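Local structure of ABC transporter, periplasmic substrate-binding protein (Thermotoga maritima, 2HPG) at residues A[135-140]-A[251-256]; A[154-159]-A[176-181]; A[160-165]-A[198-203]. The protein probably binds a solute in the periplasm, serving as the extracytoplasmic binding protein of a tripartite ATP-independent (TRAP) transport system. All coordinates share one frame; numbering follows the deposited sequence.

Interaction 1: residues A[135-140]-A[251-256]; sequences FYWVQG and EEMDKA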
loop_
_atom_site.group_PDB
_atom_site.type_symbol
_atom_site.label_atom_id
_atom_site.label_comp_id
_atom_site.label_asym_id
_atom_site.label_seq_id
_atom_site.Cartn_x
_atom_site.Cartn_y
_atom_site.Cartn_z
ATOM N N PHE A 135 2.449 -4.683 8.747
ATOM C CA PHE A 135 2.166 -3.565 7.841
ATOM C C PHE A 135 3.366 -2.631 7.634
ATOM O O PHE A 135 3.186 -1.467 7.307
ATOM C CB PHE A 135 0.895 -2.790 8.260
ATOM C CG PHE A 135 0.953 -2.177 9.646
ATOM C CD1 PHE A 135 1.522 -0.908 9.850
ATOM C CD2 PHE A 135 0.392 -2.843 10.739
ATOM C CE1 PHE A 135 1.561 -0.339 11.109
ATOM C CE2 PHE A 135 0.432 -2.279 12.029
ATOM C CZ PHE A 135 1.020 -1.023 12.213
ATOM N N TYR A 136 4.587 -3.152 7.789
ATOM C CA TYR A 136 5.809 -2.411 7.503
ATOM C C TYR A 136 6.272 -2.611 6.068
ATOM O O TYR A 136 7.482 -2.714 5.792
ATOM C CB TYR A 136 6.934 -2.873 8.422
ATOM C CG TYR A 136 6.695 -2.674 9.910
ATOM C CD1 TYR A 136 5.701 -1.844 10.396
ATOM C CD2 TYR A 136 7.527 -3.296 10.836
ATOM C CE1 TYR A 136 5.515 -1.686 11.757
ATOM C CE2 TYR A 136 7.344 -3.131 12.189
ATOM C CZ TYR A 136 6.349 -2.340 12.645
ATOM O OH TYR A 136 6.197 -2.209 14.014
ATOM N N TRP A 137 5.308 -2.650 5.151
ATOM C CA TRP A 137 5.570 -2.923 3.743
ATOM C C TRP A 137 5.041 -1.727 3.003
ATOM O O TRP A 137 3.840 -1.504 2.962
ATOM C CB TRP A 137 4.873 -4.219 3.306
ATOM C CG TRP A 137 5.588 -5.422 3.836
ATOM C CD1 TRP A 137 5.599 -5.869 5.124
ATOM C CD2 TRP A 137 6.429 -6.311 3.094
ATOM N NE1 TRP A 137 6.413 -6.971 5.231
ATOM C CE2 TRP A 137 6.925 -7.267 3.993
ATOM C CE3 TRP A 137 6.818 -6.384 1.754
ATOM C CZ2 TRP A 137 7.787 -8.302 3.590
ATOM C CZ3 TRP A 137 7.669 -7.407 1.357
ATOM C CH2 TRP A 137 8.139 -8.351 2.271
ATOM N N VAL A 138 5.953 -0.930 2.462
ATOM C CA VAL A 138 5.602 0.363 1.897
ATOM C C VAL A 138 6.069 0.434 0.440
ATOM O O VAL A 138 7.211 0.112 0.126
ATOM C CB VAL A 138 6.199 1.487 2.800
ATOM C CG1 VAL A 138 6.288 2.796 2.097
ATOM C CG2 VAL A 138 5.342 1.612 4.084
ATOM N N GLN A 139 5.154 0.813 -0.457
ATOM C CA GLN A 139 5.496 0.918 -1.873
ATOM C C GLN A 139 5.984 2.309 -2.245
ATOM O O GLN A 139 6.523 2.509 -3.332
ATOM C CB GLN A 139 4.302 0.532 -2.729
ATOM C CG GLN A 139 4.141 -0.959 -2.897
ATOM C CD GLN A 139 3.005 -1.294 -3.797
ATOM O OE1 GLN A 139 2.981 -0.858 -4.942
ATOM N NE2 GLN A 139 2.036 -2.049 -3.286
ATOM N N GLY A 140 5.808 3.281 -1.349
ATOM C CA GLY A 140 6.295 4.624 -1.587
ATOM C C GLY A 140 5.188 5.612 -1.855
ATOM O O GLY A 140 4.014 5.246 -1.859
ATOM N N GLU A 251 8.148 -11.775 12.919
ATOM C CA GLU A 251 9.402 -11.017 13.096
ATOM C C GLU A 251 10.210 -10.950 11.819
ATOM O O GLU A 251 10.777 -9.918 11.491
ATOM C CB GLU A 251 10.288 -11.654 14.183
ATOM C CG GLU A 251 9.770 -11.447 15.597
ATOM C CD GLU A 251 10.657 -12.087 16.653
ATOM O OE1 GLU A 251 11.648 -12.768 16.296
ATOM O OE2 GLU A 251 10.349 -11.901 17.847
ATOM N N GLU A 252 10.291 -12.066 11.112
ATOM C CA GLU A 252 11.023 -12.088 9.869
ATOM C C GLU A 252 10.388 -11.238 8.778
ATOM O O GLU A 252 11.092 -10.724 7.897
ATOM C CB GLU A 252 11.172 -13.514 9.375
ATOM C CG GLU A 252 12.159 -14.290 10.183
ATOM C CD GLU A 252 13.506 -13.624 10.215
ATOM O OE1 GLU A 252 13.951 -13.127 9.151
ATOM O OE2 GLU A 252 14.108 -13.588 11.315
HETATM N N MSE A 253 9.086 -11.052 8.826
HETATM C CA MSE A 253 8.489 -10.265 7.780
HETATM C C MSE A 253 8.382 -8.789 8.104
HETATM O O MSE A 253 8.382 -7.966 7.193
HETATM C CB MSE A 253 7.147 -10.815 7.382
HETATM C CG MSE A 253 7.106 -10.950 5.884
HETATM SE SE MSE A 253 5.425 -10.583 5.339
HETATM C CE MSE A 253 5.016 -11.991 4.116
ATOM N N ASP A 254 8.295 -8.449 9.386
ATOM C CA ASP A 254 8.466 -7.045 9.795
ATOM C C ASP A 254 9.853 -6.569 9.378
ATOM O O ASP A 254 10.018 -5.445 8.874
ATOM C CB ASP A 254 8.318 -6.896 11.305
ATOM C CG ASP A 254 6.886 -6.714 11.754
ATOM O OD1 ASP A 254 5.988 -6.307 10.969
ATOM O OD2 ASP A 254 6.663 -6.945 12.954
ATOM N N LYS A 255 10.832 -7.443 9.576
ATOM C CA LYS A 255 12.227 -7.206 9.202
ATOM C C LYS A 255 12.463 -7.073 7.698
ATOM O O LYS A 255 13.158 -6.159 7.248
ATOM C CB LYS A 255 13.060 -8.349 9.746
ATOM C CG LYS A 255 14.519 -8.366 9.354
ATOM C CD LYS A 255 15.261 -9.439 10.180
ATOM C CE LYS A 255 16.751 -9.438 9.872
ATOM N NZ LYS A 255 16.998 -9.425 8.393
ATOM N N ALA A 256 11.904 -7.996 6.924
ATOM C CA ALA A 256 11.990 -7.927 5.467
ATOM C C ALA A 256 11.246 -6.713 4.930
ATOM O O ALA A 256 11.652 -6.117 3.923
ATOM C CB ALA A 256 11.412 -9.201 4.839
HETATM O O HOH W 1 3.843 -4.489 11.396
#
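Trp-137 meets Met-253 and Tyr-136 meets Asp-254 where helix 251-256 packs against strand 135-140. This is alpha/beta layering of the periplasmic binding protein fold: part of the long helix 243-278 packs on the central sheet, the two short axes running in broadly the same direction and coming within 7.5 Å. Trp-137 has its CG beside the backbone N (chi1 -75°), which swings the indole over to the helix. Its NE1 donates to the carbonyl O of Met-253 at 3.0 Å, a bond bent to 135° at the hydrogen, the oxygen being tilted out of the indole plane; NE1 in turn approaches from above the carbonyl plane. Tryptophan suits the place by joining this one donor to a broad apolar surface: its CZ2 lies 3.9 Å from Ala-256 CB. In one of two conformers of Met-253, a selenomethionine, the selenium lies obliquely beside the indole, a tentative Met-aromatic contact. Asp-254 leans over one face of the Tyr-136 ring, carboxylate and ring planes 30° apart, with OD1 3.4 Å from CD2. A carboxylate above a pi face is not obviously welcome, but Lys-112 forms a salt bridge with OD2 and Ser-134 a hydrogen bond with OD1, which probably offsets the charge. A water over the centre of the Tyr-136 ring completes the link, donating to Asp-254 OD1 at 2.8 Å and accepting from Phe-135 N at 3.0 Å.

Interaction 2: residues A[154-159]-A[176-181]; sequences EDLNGL and LGAIPV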
loop_
_atom_site.group_PDB
_atom_site.type_symbol
_atom_site.label_atom_id
_atom_site.label_comp_id
_atom_site.label_asym_id
_atom_site.label_seq_id
_atom_site.Cartn_x
_atom_site.Cartn_y
_atom_site.Cartn_z
ATOM N N GLU A 154 -7.228 23.132 -7.800
ATOM C CA GLU A 154 -8.060 23.590 -8.917
ATOM C C GLU A 154 -7.621 23.003 -10.257
ATOM O O GLU A 154 -8.436 22.888 -11.186
ATOM C CB GLU A 154 -8.040 25.124 -8.980
ATOM C CG GLU A 154 -9.017 25.742 -10.001
ATOM C CD GLU A 154 -8.469 25.788 -11.442
ATOM O OE1 GLU A 154 -7.224 25.952 -11.641
ATOM O OE2 GLU A 154 -9.301 25.642 -12.381
ATOM N N ASP A 155 -6.331 22.658 -10.361
ATOM C CA ASP A 155 -5.744 22.105 -11.590
ATOM C C ASP A 155 -6.274 20.714 -11.928
ATOM O O ASP A 155 -6.168 20.277 -13.079
ATOM C CB ASP A 155 -4.226 22.004 -11.453
ATOM C CG ASP A 155 -3.549 23.351 -11.413
ATOM O OD1 ASP A 155 -4.116 24.296 -11.958
ATOM O OD2 ASP A 155 -2.453 23.469 -10.833
ATOM N N LEU A 156 -6.825 20.020 -10.924
ATOM C CA LEU A 156 -7.450 18.710 -11.122
ATOM C C LEU A 156 -8.908 18.766 -11.583
ATOM O O LEU A 156 -9.416 17.777 -12.115
ATOM C CB LEU A 156 -7.366 17.895 -9.843
ATOM C CG LEU A 156 -5.976 17.457 -9.401
ATOM C CD1 LEU A 156 -6.041 16.953 -7.961
ATOM C CD2 LEU A 156 -5.383 16.396 -10.379
ATOM N N ASN A 157 -9.563 19.919 -11.396
ATOM C CA ASN A 157 -10.976 20.097 -11.778
ATOM C C ASN A 157 -11.255 19.545 -13.157
ATOM O O ASN A 157 -10.579 19.897 -14.129
ATOM C CB ASN A 157 -11.391 21.572 -11.752
ATOM C CG ASN A 157 -12.862 21.774 -12.127
ATOM O OD1 ASN A 157 -13.189 22.439 -13.114
ATOM N ND2 ASN A 157 -13.751 21.187 -11.344
ATOM N N GLY A 158 -12.237 18.657 -13.242
ATOM C CA GLY A 158 -12.626 18.104 -14.527
ATOM C C GLY A 158 -11.740 16.996 -15.065
ATOM O O GLY A 158 -12.070 16.396 -16.093
ATOM N N LEU A 159 -10.630 16.702 -14.380
ATOM C CA LEU A 159 -9.697 15.686 -14.863
ATOM C C LEU A 159 -10.101 14.285 -14.397
ATOM O O LEU A 159 -10.238 14.048 -13.202
ATOM C CB LEU A 159 -8.257 15.977 -14.423
ATOM C CG LEU A 159 -7.507 17.164 -15.057
ATOM C CD1 LEU A 159 -6.023 17.027 -14.777
ATOM C CD2 LEU A 159 -7.735 17.286 -16.545
ATOM N N LEU A 176 -9.478 15.782 -3.395
ATOM C CA LEU A 176 -8.363 16.619 -3.891
ATOM C C LEU A 176 -8.750 17.489 -5.081
ATOM O O LEU A 176 -8.125 18.520 -5.329
ATOM C CB LEU A 176 -7.163 15.754 -4.266
ATOM C CG LEU A 176 -6.513 15.012 -3.104
ATOM C CD1 LEU A 176 -5.216 14.315 -3.532
ATOM C CD2 LEU A 176 -6.269 15.948 -1.946
ATOM N N GLY A 177 -9.767 17.070 -5.821
ATOM C CA GLY A 177 -10.386 17.913 -6.854
ATOM C C GLY A 177 -10.659 17.244 -8.179
ATOM O O GLY A 177 -11.213 17.869 -9.086
ATOM N N ALA A 178 -10.297 15.963 -8.298
ATOM C CA ALA A 178 -10.439 15.226 -9.549
ATOM C C ALA A 178 -11.729 14.401 -9.628
ATOM O O ALA A 178 -12.430 14.251 -8.641
ATOM C CB ALA A 178 -9.249 14.303 -9.729
ATOM N N ILE A 179 -12.006 13.880 -10.824
ATOM C CA ILE A 179 -12.987 12.817 -11.024
ATOM C C ILE A 179 -12.236 11.481 -10.966
ATOM O O ILE A 179 -11.513 11.147 -11.913
ATOM C CB ILE A 179 -13.655 12.912 -12.406
ATOM C CG1 ILE A 179 -14.339 14.258 -12.597
ATOM C CG2 ILE A 179 -14.689 11.786 -12.618
ATOM C CD1 ILE A 179 -14.612 14.553 -14.073
ATOM N N PRO A 180 -12.407 10.702 -9.871
ATOM C CA PRO A 180 -11.768 9.395 -9.830
ATOM C C PRO A 180 -12.413 8.394 -10.793
ATOM O O PRO A 180 -13.622 8.410 -10.984
ATOM C CB PRO A 180 -11.956 8.959 -8.377
ATOM C CG PRO A 180 -13.242 9.637 -7.972
ATOM C CD PRO A 180 -13.187 10.970 -8.645
ATOM N N VAL A 181 -11.593 7.535 -11.392
ATOM C CA VAL A 181 -12.057 6.530 -12.338
ATOM C C VAL A 181 -11.320 5.214 -12.105
ATOM O O VAL A 181 -10.102 5.203 -11.994
ATOM C CB VAL A 181 -11.798 6.991 -13.779
ATOM C CG1 VAL A 181 -12.277 5.948 -14.766
ATOM C CG2 VAL A 181 -12.477 8.313 -14.046
HETATM O O HOH W 2 -13.272 17.584 -10.854
#
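Leu-156 and Ala-178 meet where a type II beta turn, from Leu-156 to Leu-159, faces a helix end, the Schellman motif at Gly-177 that closes helix 167-176. Leu-156 CB and Ala-178 CB are 4.1 Å apart. Alanine suits this spot because its small methyl fits close to the turn, Ala-178 CB lying 3.6 Å from the carbonyl O of Leu-159. The side chain of Leu-156 points to the other segment, with CG beside the backbone N (chi1 -67°) and the chain extended at chi2 (167°). This conformation carries CD1 to the end of the helix, 4.0 Å from Leu-176 CB and 3.7 Å from Leu-176 O, a buried carbonyl oxygen that has no hydrogen-bond partner in the model. Phe-144 and Phe-294 touch both leucines and continue this apolar cluster. Glycine is called for at 177, since a side chain there would press on the preceding carbonyl and point at Leu-156; Gly-158 likewise takes the positive phi of the turn's third position. Beyond the turn, Ile-179 N donates to Leu-159 O at 3.0 Å, at the point where strands 160-162 and 179-181 begin to pair. Ile-179 holds CG1 beside its backbone N (chi1 -58°), which brings CD1 across to Gly-158 O at 3.7 Å. A water bridges the turn and the helix end, accepting from Gly-158 N at 2.8 Å and donating to Gly-177 O at 2.7 Å.

Interaction 3: residues A[160-165]-A[198-203]; sequences RIRTPG and DGAELT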
loop_
_atom_site.group_PDB
_atom_site.type_symbol
_atom_site.label_atom_id
_atom_site.label_comp_id
_atom_site.label_asym_id
_atom_site.label_seq_id
_atom_site.Cartn_x
_atom_site.Cartn_y
_atom_site.Cartn_z
ATOM N N ARG A 160 -10.273 13.370 -15.350
ATOM C CA ARG A 160 -10.537 11.973 -15.034
ATOM C C ARG A 160 -9.211 11.312 -14.683
ATOM O O ARG A 160 -8.412 11.046 -15.556
ATOM C CB ARG A 160 -11.177 11.238 -16.215
ATOM C CG ARG A 160 -12.615 11.658 -16.565
ATOM C CD ARG A 160 -12.705 12.757 -17.580
ATOM N NE ARG A 160 -11.794 12.582 -18.717
ATOM C CZ ARG A 160 -11.968 11.738 -19.725
ATOM N NH1 ARG A 160 -13.057 10.982 -19.806
ATOM N NH2 ARG A 160 -11.041 11.665 -20.686
ATOM N N ILE A 161 -8.994 11.042 -13.404
ATOM C CA ILE A 161 -7.743 10.413 -12.930
ATOM C C ILE A 161 -7.997 9.007 -12.405
ATOM O O ILE A 161 -8.804 8.809 -11.487
ATOM C CB ILE A 161 -7.122 11.238 -11.777
ATOM C CG1 ILE A 161 -6.724 12.643 -12.261
ATOM C CG2 ILE A 161 -5.938 10.535 -11.185
ATOM C CD1 ILE A 161 -5.689 12.658 -13.409
ATOM N N ARG A 162 -7.286 8.031 -12.951
ATOM C CA ARG A 162 -7.543 6.658 -12.578
ATOM C C ARG A 162 -6.866 6.418 -11.238
ATOM O O ARG A 162 -5.747 6.903 -10.977
ATOM C CB ARG A 162 -7.140 5.663 -13.679
ATOM C CG ARG A 162 -5.944 4.809 -13.415
ATOM C CD ARG A 162 -6.214 3.494 -12.744
ATOM N NE ARG A 162 -5.123 3.226 -11.842
ATOM C CZ ARG A 162 -4.858 2.107 -11.175
ATOM N NH1 ARG A 162 -5.498 0.966 -11.333
ATOM N NH2 ARG A 162 -3.826 2.144 -10.349
ATOM N N THR A 163 -7.593 5.731 -10.364
ATOM C CA THR A 163 -7.085 5.380 -9.026
ATOM C C THR A 163 -7.744 4.034 -8.665
ATOM O O THR A 163 -8.749 3.684 -9.266
ATOM C CB THR A 163 -7.392 6.526 -8.036
ATOM O OG1 THR A 163 -6.706 6.307 -6.798
ATOM C CG2 THR A 163 -8.890 6.657 -7.815
ATOM N N PRO A 164 -7.138 3.233 -7.766
ATOM C CA PRO A 164 -7.717 1.923 -7.430
ATOM C C PRO A 164 -9.178 2.010 -6.989
ATOM O O PRO A 164 -9.664 3.095 -6.690
ATOM C CB PRO A 164 -6.816 1.436 -6.316
ATOM C CG PRO A 164 -5.526 2.078 -6.598
ATOM C CD PRO A 164 -5.853 3.434 -7.074
ATOM N N GLY A 165 -9.887 0.888 -7.013
ATOM C CA GLY A 165 -11.348 0.927 -6.977
ATOM C C GLY A 165 -11.989 1.165 -5.623
ATOM O O GLY A 165 -13.148 1.574 -5.567
ATOM N N ASP A 198 -7.684 10.933 -18.220
ATOM C CA ASP A 198 -6.744 12.030 -18.476
ATOM C C ASP A 198 -5.387 11.792 -17.820
ATOM O O ASP A 198 -4.386 12.417 -18.187
ATOM C CB ASP A 198 -7.293 13.345 -17.951
ATOM C CG ASP A 198 -8.576 13.741 -18.611
ATOM O OD1 ASP A 198 -8.638 13.684 -19.855
ATOM O OD2 ASP A 198 -9.517 14.140 -17.884
ATOM N N GLY A 199 -5.354 10.897 -16.844
ATOM C CA GLY A 199 -4.117 10.630 -16.111
ATOM C C GLY A 199 -4.311 9.589 -15.037
ATOM O O GLY A 199 -5.331 8.893 -14.988
ATOM N N ALA A 200 -3.300 9.463 -14.191
ATOM C CA ALA A 200 -3.278 8.474 -13.123
ATOM C C ALA A 200 -2.534 9.067 -11.937
ATOM O O ALA A 200 -2.191 10.246 -11.925
ATOM C CB ALA A 200 -2.593 7.182 -13.596
ATOM N N GLU A 201 -2.317 8.258 -10.908
ATOM C CA GLU A 201 -1.573 8.697 -9.757
ATOM C C GLU A 201 -0.846 7.463 -9.264
ATOM O O GLU A 201 -1.473 6.448 -8.987
ATOM C CB GLU A 201 -2.512 9.331 -8.720
ATOM C CG GLU A 201 -3.667 8.500 -8.273
ATOM C CD GLU A 201 -3.349 7.539 -7.151
ATOM O OE1 GLU A 201 -4.011 6.491 -7.064
ATOM O OE2 GLU A 201 -2.439 7.817 -6.364
ATOM N N LEU A 202 0.480 7.509 -9.288
ATOM C CA LEU A 202 1.305 6.304 -9.230
ATOM C C LEU A 202 2.672 6.628 -8.646
ATOM O O LEU A 202 3.011 7.778 -8.445
ATOM C CB LEU A 202 1.505 5.733 -10.649
ATOM C CG LEU A 202 0.282 5.168 -11.383
ATOM C CD1 LEU A 202 0.627 4.851 -12.850
ATOM C CD2 LEU A 202 -0.312 3.921 -10.717
ATOM N N THR A 203 3.464 5.591 -8.381
ATOM C CA THR A 203 4.867 5.750 -8.064
ATOM C C THR A 203 5.685 5.844 -9.358
ATOM O O THR A 203 5.185 5.508 -10.417
ATOM C CB THR A 203 5.362 4.531 -7.319
ATOM O OG1 THR A 203 5.310 3.417 -8.204
ATOM C CG2 THR A 203 4.478 4.271 -6.092
HETATM O O HOH W 3 -3.745 5.445 -10.344
#
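OD2 of Asp-198 is gripped twice by Arg-160, by the backbone N at 2.8 Å and by NE at 2.9 Å, both from the same face of the carboxylate. NH2 reaches OD1 at 3.2 Å, so the salt bridge is side-on, although the guanidinium and carboxylate planes stand 56° apart; NH2 also bonds Arg-195 O. The backbone N of Asp-198 returns a bond to Arg-160 O at 2.8 Å. An alanine in place of Asp-198 would probably leave the Arg-160 guanidinium without its counter-charge, more loosely held through Arg-195 O, and Arg-160 N without its carboxylate acceptor. Further along, Arg-162 N donates to Gly-199 O at 3.0 Å. Glycine fits at 199 because Ile-161 CD1 lies 3.7 Å from its CA, where a side chain would collide. Thr-163 OG1, anti to its backbone N, donates to Glu-201 OE1 at 2.7 Å; Arg-142 shares that oxygen, while His-224 bonds OE2. The Arg-162 chain bends to set NE on a water that also accepts from Glu-201 N, and Val-183 O takes its NH1. The whole is a pairing of two parallel strands, 160-162 and 199-202, in the alpha/beta sheet of a periplasmic binding protein.

Followed from the N terminus, strand 130-146 supplies the first side of interaction 1; its partner in that contact, helix 243-278, comes more than a hundred residues later. Interactions 2 and 3 both fall within that long excursion. They cross each other: 154-159 and 160-165 come first, then 176-181 closes the shorter loop around helix 167-176, and segment 198-203 closes the longer one. Strand 160-162 is flanked by 179-181 and 199-202, and the latter pairs with strand 130-146, so all three contacts reach one sheet. Interactions 2 and 3 lie side by side, centres about 10 Å apart, while interaction 1 sits across the chain's centre and ties the long helix to that sheet.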